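Endo-1,4-beta-xylanase (PDB 3KST) probably hydrolyses O-glycosidic bonds of plant polysaccharides such as xylan, as a calcium-binding member of glycoside hydrolase family 43. Local coordinates at residues T170-L184 against M226-Q239. Sequence-based numbering, arbitrary orientation. Where two conformers were deposited one is given.
Sequences TLNQCIKAEVSWELL and MGPWVKYSKNPLLQ
With CG anti to its carbonyl carbon (chi1 -75°) and the chain extended beyond it, Lys231 reaches across to Glu182, whose own extended chain comes from the opposite direction. The ammonium NZ is 3.0 Å from Glu182 OE1, a salt bridge met on the syn side of the carboxylate, with a weak second bond to OE2. The same NZ donates to Lys176 O at 2.8 Å, nearly along the C=O axis. Glu182 OE1 also takes the backbone N-H groups of Glu178 and Val179, so three donors grip one oxygen and fix the carboxylate; OE2 is bonded to Tyr205 OH. This concentration of donors would be expected to favour the ionised carboxylate.

Trp181 holds CG between its backbone N and carbonyl carbon (chi1 80°), which lays the indole against the cis-proline Pro236. Pro236 CB sits 3.6 Å from the centroid of the Trp181 six-membered ring, 7° off the normal, a CH-pi contact; Glu182 CG covers the opposite face. Trp181 NE1 donates to a water that Glu182 OE2 and Asn235 ND2 share, ND2 also bonding to Tyr219 O. With an alanine here, Pro236 and the Glu182 methylene would probably lose the ring sandwiched between them, and the water its indole donor.

Toward the other end, Cys174 CB lies 3.6 Å from Trp229 NE1, with SG oblique to the ring, while Ile175 CD1 reaches Trp229 CB. Beyond them, the selenomethionine Met226 brings SE to 3.4 Å from Thr170 O and its methyl against Asn172 ND2. Strands 172-175 and 230-231 are outermost in separate four-stranded antiparallel sheets, so the contact joins these two strands, with the loop and 3-10 segments flanking them, in successive blades, as in the five-bladed beta-propeller of family 43.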
ATOM      1  N   THR A 170       0.337 -18.711  13.265  1.00 10.95           N
ATOM      2  CA  THR A 170      -0.328 -17.472  13.696  1.00 11.30           C
ATOM      3  C   THR A 170      -1.310 -16.914  12.631  1.00 11.75           C
ATOM      4  O   THR A 170      -1.910 -15.860  12.874  1.00 12.22           O
ATOM      5  CB  THR A 170       0.677 -16.379  14.094  1.00 11.80           C
ATOM      6  OG1 THR A 170       1.364 -15.911  12.930  1.00  9.55           O
ATOM      7  CG2 THR A 170       1.678 -16.916  15.144  1.00 14.09           C
ATOM      8  N   LEU A 171      -1.486 -17.610  11.496  1.00 11.10           N
ATOM      9  CA  LEU A 171      -2.454 -17.183  10.460  1.00 10.18           C
ATOM     10  C   LEU A 171      -3.830 -16.886  11.054  1.00 10.45           C
ATOM     11  O   LEU A 171      -4.361 -17.679  11.846  1.00 10.61           O
ATOM     12  CB  LEU A 171      -2.612 -18.179   9.314  1.00  9.74           C
ATOM     13  CG  LEU A 171      -1.511 -18.133   8.264  1.00  8.00           C
ATOM     14  CD1 LEU A 171      -1.418 -19.411   7.470  1.00 11.60           C
ATOM     15  CD2 LEU A 171      -1.763 -16.875   7.325  1.00  7.83           C
ATOM     16  N   ASN A 172      -4.344 -15.716  10.698  1.00 10.76           N
ATOM     17  CA  ASN A 172      -5.671 -15.227  11.087  1.00 11.17           C
ATOM     18  C   ASN A 172      -6.338 -14.523   9.920  1.00 12.17           C
ATOM     19  O   ASN A 172      -5.684 -13.770   9.183  1.00 12.13           O
ATOM     20  CB  ASN A 172      -5.565 -14.241  12.254  1.00 10.98           C
ATOM     21  CG  ASN A 172      -5.557 -14.921  13.598  1.00 12.56           C
ATOM     22  OD1 ASN A 172      -6.615 -15.228  14.150  1.00 13.19           O
ATOM     23  ND2 ASN A 172      -4.366 -15.108  14.165  1.00 10.81           N
ATOM     24  N   GLN A 173      -7.637 -14.728   9.788  1.00 11.26           N
ATOM     25  CA  GLN A 173      -8.424 -14.102   8.741  1.00 11.48           C
ATOM     26  C   GLN A 173      -8.966 -12.746   9.213  1.00 11.53           C
ATOM     27  O   GLN A 173      -9.661 -12.665  10.250  1.00 11.67           O
ATOM     28  CB  GLN A 173      -9.563 -15.020   8.294  1.00 11.10           C
ATOM     29  CG  GLN A 173     -10.456 -14.341   7.259  1.00 11.03           C
ATOM     30  CD  GLN A 173     -11.491 -15.263   6.737  1.00 12.91           C
ATOM     31  OE1 GLN A 173     -11.171 -16.272   6.130  1.00 12.30           O
ATOM     32  NE2 GLN A 173     -12.763 -14.891   6.914  1.00 17.33           N
ATOM     33  N   CYS A 174      -8.716 -11.700   8.413  1.00 12.19           N
ATOM     34  CA  CYS A 174      -9.094 -10.327   8.780  1.00 11.98           C
ATOM     35  C   CYS A 174     -10.397  -9.810   8.126  1.00 11.74           C
ATOM     36  O   CYS A 174     -11.366  -9.533   8.824  1.00 11.85           O
ATOM     37  CB  CYS A 174      -7.962  -9.316   8.485  1.00 12.02           C
ATOM     38  SG  CYS A 174      -6.312  -9.779   9.143  1.00 16.10           S
ATOM     39  N   ILE A 175     -10.382  -9.661   6.798  1.00 11.69           N
ATOM     40  CA  ILE A 175     -11.470  -9.016   6.057  1.00 11.99           C
ATOM     41  C   ILE A 175     -11.766  -9.682   4.698  1.00 12.22           C
ATOM     42  O   ILE A 175     -10.850  -9.990   3.943  1.00 11.73           O
ATOM     43  CB  ILE A 175     -11.089  -7.519   5.757  1.00 12.17           C
ATOM     44  CG1 ILE A 175     -10.829  -6.683   7.030  1.00 13.75           C
ATOM     45  CG2 ILE A 175     -12.145  -6.851   4.897  1.00 11.08           C
ATOM     46  CD1 ILE A 175     -12.005  -6.563   7.903  1.00 13.67           C
ATOM     47  N   LYS A 176     -13.044  -9.961   4.439  1.00 12.40           N
ATOM     48  CA  LYS A 176     -13.508 -10.403   3.120  1.00 12.32           C
ATOM     49  C   LYS A 176     -14.615  -9.459   2.627  1.00 12.10           C
ATOM     50  O   LYS A 176     -15.193  -8.713   3.426  1.00 11.78           O
ATOM     51  CB  LYS A 176     -13.870 -11.894   3.091  1.00 13.22           C
ATOM     52  CG  LYS A 176     -14.956 -12.415   3.960  1.00 13.46           C
ATOM     53  CD  LYS A 176     -14.855 -13.944   3.917  1.00 16.96           C
ATOM     54  CE  LYS A 176     -16.134 -14.662   4.116  1.00 19.27           C
ATOM     55  NZ  LYS A 176     -15.791 -16.117   4.297  1.00 19.67           N
ATOM     56  N   ALA A 177     -14.840  -9.457   1.310  1.00 11.16           N
ATOM     57  CA  ALA A 177     -15.873  -8.604   0.667  1.00 11.80           C
ATOM     58  C   ALA A 177     -17.252  -9.160   1.060  1.00 11.28           C
ATOM     59  O   ALA A 177     -17.572 -10.321   0.735  1.00 11.29           O
ATOM     60  CB  ALA A 177     -15.668  -8.581  -0.818  1.00 11.30           C
ATOM     61  N   GLU A 178     -18.047  -8.356   1.791  1.00 12.00           N
ATOM     62  CA  GLU A 178     -19.322  -8.786   2.405  0.50 12.14           C
ATOM     63  C   GLU A 178     -20.549  -7.890   2.178  1.00 12.62           C
ATOM     64  O   GLU A 178     -21.647  -8.368   1.919  1.00 13.62           O
ATOM     65  CB  GLU A 178     -19.060  -8.822   3.910  0.50 12.25           C
ATOM     66  CG  GLU A 178     -17.934  -9.757   4.351  0.50 12.14           C
ATOM     67  CD  GLU A 178     -18.398 -10.921   5.144  0.50 11.68           C
ATOM     68  OE1 GLU A 178     -18.381 -12.021   4.578  0.50 12.04           O
ATOM     69  OE2 GLU A 178     -18.786 -10.727   6.318  0.50 11.62           O
ATOM     70  N   VAL A 179     -20.359  -6.577   2.324  1.00 12.36           N
ATOM     71  CA  VAL A 179     -21.453  -5.593   2.211  1.00 12.80           C
ATOM     72  C   VAL A 179     -21.583  -5.056   0.786  1.00 11.41           C
ATOM     73  O   VAL A 179     -20.697  -5.241  -0.043  1.00 10.13           O
ATOM     74  CB  VAL A 179     -21.291  -4.451   3.275  1.00 12.26           C
ATOM     75  CG1 VAL A 179     -21.200  -5.043   4.677  1.00 14.41           C
ATOM     76  CG2 VAL A 179     -20.108  -3.592   3.003  1.00 14.74           C
ATOM     77  N   SER A 180     -22.680  -4.354   0.520  1.00 11.49           N
ATOM     78  CA  SER A 180     -23.004  -3.897  -0.847  1.00 11.42           C
ATOM     79  C   SER A 180     -21.899  -3.141  -1.591  1.00 11.22           C
ATOM     80  O   SER A 180     -21.524  -3.528  -2.700  1.00 11.47           O
ATOM     81  CB  SER A 180     -24.283  -3.051  -0.835  1.00 11.52           C
ATOM     82  OG  SER A 180     -24.502  -2.507  -2.129  1.00 13.98           O
ATOM     83  N   TRP A 181     -21.354  -2.091  -0.969  1.00 10.79           N
ATOM     84  CA  TRP A 181     -20.301  -1.264  -1.603  1.00 10.96           C
ATOM     85  C   TRP A 181     -19.045  -2.068  -1.933  1.00 10.59           C
ATOM     86  O   TRP A 181     -18.317  -1.695  -2.852  1.00 12.04           O
ATOM     87  CB  TRP A 181     -19.918  -0.039  -0.768  1.00 11.10           C
ATOM     88  CG  TRP A 181     -18.959  -0.261   0.400  1.00 10.56           C
ATOM     89  CD1 TRP A 181     -19.285  -0.474   1.713  1.00 12.09           C
ATOM     90  CD2 TRP A 181     -17.524  -0.270   0.343  1.00 10.12           C
ATOM     91  NE1 TRP A 181     -18.151  -0.640   2.463  1.00 10.37           N
ATOM     92  CE2 TRP A 181     -17.056  -0.498   1.659  1.00  9.20           C
ATOM     93  CE3 TRP A 181     -16.588  -0.127  -0.705  1.00  7.00           C
ATOM     94  CZ2 TRP A 181     -15.685  -0.595   1.963  1.00  8.67           C
ATOM     95  CZ3 TRP A 181     -15.236  -0.195  -0.405  1.00  9.23           C
ATOM     96  CH2 TRP A 181     -14.797  -0.426   0.921  1.00  9.25           C
ATOM     97  N   GLU A 182     -18.814  -3.147  -1.172  1.00  9.70           N
ATOM     98  CA  GLU A 182     -17.680  -4.069  -1.366  1.00  8.83           C
ATOM     99  C   GLU A 182     -17.914  -5.170  -2.411  1.00  8.98           C
ATOM    100  O   GLU A 182     -17.003  -5.951  -2.654  1.00  7.84           O
ATOM    101  CB  GLU A 182     -17.369  -4.811  -0.040  1.00  8.21           C
ATOM    102  CG  GLU A 182     -17.033  -3.932   1.127  1.00 10.04           C
ATOM    103  CD  GLU A 182     -16.962  -4.667   2.448  1.00  9.73           C
ATOM    104  OE1 GLU A 182     -17.634  -5.726   2.621  1.00 10.52           O
ATOM    105  OE2 GLU A 182     -16.279  -4.130   3.342  1.00  8.59           O
ATOM    106  N   LEU A 183     -19.124  -5.272  -2.968  1.00  9.61           N
ATOM    107  CA  LEU A 183     -19.516  -6.290  -3.924  1.00 10.70           C
ATOM    108  C   LEU A 183     -20.126  -5.676  -5.204  1.00 11.29           C
ATOM    109  O   LEU A 183     -21.152  -6.149  -5.715  1.00 13.75           O
ATOM    110  CB  LEU A 183     -20.496  -7.279  -3.243  1.00 11.29           C
ATOM    111  CG  LEU A 183     -19.947  -8.017  -2.001  1.00 11.83           C
ATOM    112  CD1 LEU A 183     -21.052  -8.735  -1.235  1.00 14.62           C
ATOM    113  CD2 LEU A 183     -18.852  -8.967  -2.407  1.00 12.70           C
ATOM    114  N   LEU A 184     -19.501  -4.605  -5.697  1.00 11.64           N
ATOM    115  CA  LEU A 184     -19.849  -4.037  -6.991  1.00 12.14           C
ATOM    116  C   LEU A 184     -19.296  -4.912  -8.134  1.00 12.57           C
ATOM    117  O   LEU A 184     -19.957  -5.064  -9.161  1.00 12.37           O
ATOM    118  CB  LEU A 184     -19.374  -2.588  -7.102  1.00 11.88           C
ATOM    119  CG  LEU A 184     -20.039  -1.517  -6.237  1.00 12.66           C
ATOM    120  CD1 LEU A 184     -19.199  -0.229  -6.253  1.00 13.69           C
ATOM    121  CD2 LEU A 184     -21.493  -1.212  -6.681  1.00 13.90           C
HETATM  122  N   MSE A 226      -4.407  -8.923  15.270  1.00 13.82           N
HETATM  123  CA  MSE A 226      -4.939 -10.010  14.450  1.00 14.64           C
HETATM  124  C   MSE A 226      -6.432 -10.251  14.709  1.00 14.95           C
HETATM  125  O   MSE A 226      -6.897 -11.376  14.634  1.00 16.65           O
HETATM  126  CB  MSE A 226      -4.096 -11.260  14.621  1.00 15.05           C
HETATM  127  CG  MSE A 226      -2.634 -11.041  14.319  1.00 14.27           C
HETATM  128 SE   MSE A 226      -1.680 -12.669  14.083  0.75 14.56          SE
HETATM  129  CE  MSE A 226      -1.955 -13.347  15.865  1.00 11.26           C
ATOM    130  N   GLY A 227      -7.174  -9.177  14.980  1.00 14.09           N
ATOM    131  CA  GLY A 227      -8.607  -9.262  15.130  1.00 13.38           C
ATOM    132  C   GLY A 227      -9.104  -9.706  16.490  1.00 13.38           C
ATOM    133  O   GLY A 227      -8.318  -9.668  17.453  1.00 12.69           O
ATOM    134  N   PRO A 228     -10.414 -10.041  16.587  1.00 14.05           N
ATOM    135  CA  PRO A 228     -11.414  -9.960  15.493  1.00 14.20           C
ATOM    136  C   PRO A 228     -11.756  -8.511  15.080  1.00 14.41           C
ATOM    137  O   PRO A 228     -11.542  -7.581  15.852  1.00 14.37           O
ATOM    138  CB  PRO A 228     -12.631 -10.690  16.064  1.00 15.01           C
ATOM    139  CG  PRO A 228     -12.477 -10.520  17.542  1.00 14.24           C
ATOM    140  CD  PRO A 228     -11.004 -10.683  17.774  1.00 14.91           C
ATOM    141  N   TRP A 229     -12.294  -8.354  13.878  1.00 15.15           N
ATOM    142  CA  TRP A 229     -12.494  -7.043  13.251  1.00 14.69           C
ATOM    143  C   TRP A 229     -13.938  -6.606  13.040  1.00 14.52           C
ATOM    144  O   TRP A 229     -14.762  -7.418  12.583  1.00 15.94           O
ATOM    145  CB  TRP A 229     -11.817  -7.027  11.880  1.00 13.98           C
ATOM    146  CG  TRP A 229     -10.402  -7.408  11.935  1.00 14.48           C
ATOM    147  CD1 TRP A 229      -9.881  -8.662  11.828  1.00 13.21           C
ATOM    148  CD2 TRP A 229      -9.304  -6.529  12.149  1.00 12.24           C
ATOM    149  NE1 TRP A 229      -8.510  -8.617  11.932  1.00 14.76           N
ATOM    150  CE2 TRP A 229      -8.130  -7.320  12.154  1.00 12.66           C
ATOM    151  CE3 TRP A 229      -9.192  -5.138  12.352  1.00 13.16           C
ATOM    152  CZ2 TRP A 229      -6.858  -6.768  12.340  1.00 11.33           C
ATOM    153  CZ3 TRP A 229      -7.934  -4.590  12.551  1.00 12.41           C
ATOM    154  CH2 TRP A 229      -6.775  -5.405  12.555  1.00 10.21           C
ATOM    155  N   VAL A 230     -14.223  -5.342  13.393  1.00 13.72           N
ATOM    156  CA  VAL A 230     -15.542  -4.738  13.155  0.50 13.75           C
ATOM    157  C   VAL A 230     -15.342  -3.604  12.146  1.00 13.49           C
ATOM    158  O   VAL A 230     -14.528  -2.716  12.345  1.00 12.88           O
ATOM    159  CB  VAL A 230     -16.283  -4.257  14.435  0.50 13.90           C
ATOM    160  CG1 VAL A 230     -16.445  -5.424  15.418  0.50 14.30           C
ATOM    161  CG2 VAL A 230     -15.596  -3.062  15.086  0.50 13.41           C
ATOM    162  N   LYS A 231     -16.070  -3.687  11.036  1.00 13.50           N
ATOM    163  CA  LYS A 231     -16.006  -2.710   9.965  1.00 13.26           C
ATOM    164  C   LYS A 231     -16.750  -1.469  10.375  1.00 13.60           C
ATOM    165  O   LYS A 231     -17.800  -1.566  11.041  1.00 13.73           O
ATOM    166  CB  LYS A 231     -16.626  -3.253   8.659  1.00 13.23           C
ATOM    167  CG  LYS A 231     -15.747  -4.267   7.924  1.00 13.50           C
ATOM    168  CD  LYS A 231     -16.512  -5.005   6.855  1.00 10.90           C
ATOM    169  CE  LYS A 231     -15.664  -6.055   6.112  1.00 10.66           C
ATOM    170  NZ  LYS A 231     -16.434  -6.858   5.138  1.00  7.65           N
ATOM    171  N   TYR A 232     -16.176  -0.315  10.037  1.00 13.82           N
ATOM    172  CA  TYR A 232     -16.825   0.989  10.236  1.00 13.79           C
ATOM    173  C   TYR A 232     -18.187   0.965   9.514  1.00 14.56           C
ATOM    174  O   TYR A 232     -18.260   0.561   8.347  1.00 13.17           O
ATOM    175  CB  TYR A 232     -15.907   2.073   9.682  1.00 14.78           C
ATOM    176  CG  TYR A 232     -16.444   3.485   9.719  1.00 15.80           C
ATOM    177  CD1 TYR A 232     -17.013   4.021  10.881  1.00 17.87           C
ATOM    178  CD2 TYR A 232     -16.321   4.315   8.600  1.00 17.68           C
ATOM    179  CE1 TYR A 232     -17.491   5.348  10.901  1.00 19.17           C
ATOM    180  CE2 TYR A 232     -16.757   5.620   8.615  1.00 18.77           C
ATOM    181  CZ  TYR A 232     -17.332   6.145   9.753  1.00 21.06           C
ATOM    182  OH  TYR A 232     -17.776   7.452   9.671  1.00 22.27           O
ATOM    183  N   SER A 233     -19.239   1.390  10.220  1.00 14.68           N
ATOM    184  CA  SER A 233     -20.599   1.334   9.701  0.50 15.62           C
ATOM    185  C   SER A 233     -20.849   2.271   8.506  1.00 15.45           C
ATOM    186  O   SER A 233     -21.723   1.983   7.694  1.00 16.96           O
ATOM    187  CB  SER A 233     -21.621   1.596  10.826  0.50 15.31           C
ATOM    188  OG  SER A 233     -22.905   1.135  10.449  0.50 16.74           O
ATOM    189  N   LYS A 234     -20.083   3.372   8.407  1.00 15.58           N
ATOM    190  CA  LYS A 234     -20.218   4.355   7.305  1.00 15.44           C
ATOM    191  C   LYS A 234     -19.153   4.157   6.207  1.00 14.78           C
ATOM    192  O   LYS A 234     -18.846   5.122   5.445  1.00 13.32           O
ATOM    193  CB  LYS A 234     -20.139   5.824   7.789  1.00 15.94           C
ATOM    194  CG  LYS A 234     -20.912   6.247   9.068  1.00 18.41           C
ATOM    195  CD  LYS A 234     -22.357   6.667   8.817  1.00 21.90           C
ATOM    196  CE  LYS A 234     -22.464   7.967   7.994  1.00 22.91           C
ATOM    197  NZ  LYS A 234     -23.790   8.635   8.178  1.00 25.56           N
ATOM    198  N   ASN A 235     -18.557   2.956   6.111  1.00 13.40           N
ATOM    199  CA  ASN A 235     -17.680   2.679   4.954  1.00 13.30           C
ATOM    200  C   ASN A 235     -18.542   2.789   3.675  1.00 12.98           C
ATOM    201  O   ASN A 235     -19.754   2.505   3.727  1.00 12.70           O
ATOM    202  CB  ASN A 235     -17.055   1.284   4.970  1.00 11.90           C
ATOM    203  CG  ASN A 235     -15.846   1.137   5.887  1.00 12.81           C
ATOM    204  OD1 ASN A 235     -15.134   2.080   6.230  1.00 11.64           O
ATOM    205  ND2 ASN A 235     -15.566  -0.109   6.224  1.00 11.28           N
ATOM    206  N   PRO A 236     -17.945   3.177   2.530  1.00 13.71           N
ATOM    207  CA  PRO A 236     -16.516   3.496   2.344  1.00 13.19           C
ATOM    208  C   PRO A 236     -16.075   4.923   2.713  1.00 12.82           C
ATOM    209  O   PRO A 236     -16.885   5.864   2.718  1.00 13.11           O
ATOM    210  CB  PRO A 236     -16.310   3.248   0.862  1.00 12.70           C
ATOM    211  CG  PRO A 236     -17.626   3.565   0.222  1.00 13.74           C
ATOM    212  CD  PRO A 236     -18.689   3.276   1.256  1.00 13.69           C
ATOM    213  N   LEU A 237     -14.792   5.054   3.046  1.00 12.63           N
ATOM    214  CA  LEU A 237     -14.168   6.354   3.309  1.00 13.31           C
ATOM    215  C   LEU A 237     -13.911   7.117   2.014  1.00 13.14           C
ATOM    216  O   LEU A 237     -13.915   8.349   2.034  1.00 12.52           O
ATOM    217  CB  LEU A 237     -12.821   6.208   4.038  1.00 14.36           C
ATOM    218  CG  LEU A 237     -12.764   5.938   5.546  1.00 15.76           C
ATOM    219  CD1 LEU A 237     -13.933   5.123   6.040  1.00 19.75           C
ATOM    220  CD2 LEU A 237     -11.384   5.331   5.939  1.00 19.53           C
ATOM    221  N   LEU A 238     -13.659   6.389   0.917  1.00 11.46           N
ATOM    222  CA  LEU A 238     -13.283   6.971  -0.371  1.00 10.87           C
ATOM    223  C   LEU A 238     -13.756   6.045  -1.484  1.00 10.78           C
ATOM    224  O   LEU A 238     -13.350   4.914  -1.528  1.00  9.87           O
ATOM    225  CB  LEU A 238     -11.752   7.108  -0.457  1.00 10.44           C
ATOM    226  CG  LEU A 238     -11.165   7.573  -1.818  1.00 12.09           C
ATOM    227  CD1 LEU A 238     -11.630   8.973  -2.088  1.00 13.26           C
ATOM    228  CD2 LEU A 238      -9.629   7.454  -1.889  1.00  9.26           C
ATOM    229  N   GLN A 239     -14.625   6.537  -2.364  1.00 10.92           N
ATOM    230  CA  GLN A 239     -15.139   5.795  -3.517  1.00 11.65           C
ATOM    231  C   GLN A 239     -15.475   6.848  -4.602  1.00 12.21           C
ATOM    232  O   GLN A 239     -16.639   7.195  -4.850  1.00 14.78           O
ATOM    233  CB  GLN A 239     -16.322   4.910  -3.106  1.00 11.72           C
ATOM    234  CG  GLN A 239     -16.872   4.005  -4.211  1.00 11.95           C
ATOM    235  CD  GLN A 239     -18.005   3.111  -3.737  1.00 15.00           C
ATOM    236  OE1 GLN A 239     -18.992   3.594  -3.203  1.00 15.12           O
ATOM    237  NE2 GLN A 239     -17.881   1.808  -3.964  1.00 16.08           N
TER
HETATM  238  O   HOH W   1     -18.441  -7.926   6.756  1.00 13.21           O
HETATM  239  O   HOH W   2     -17.545  -2.078   4.992  1.00 12.45           O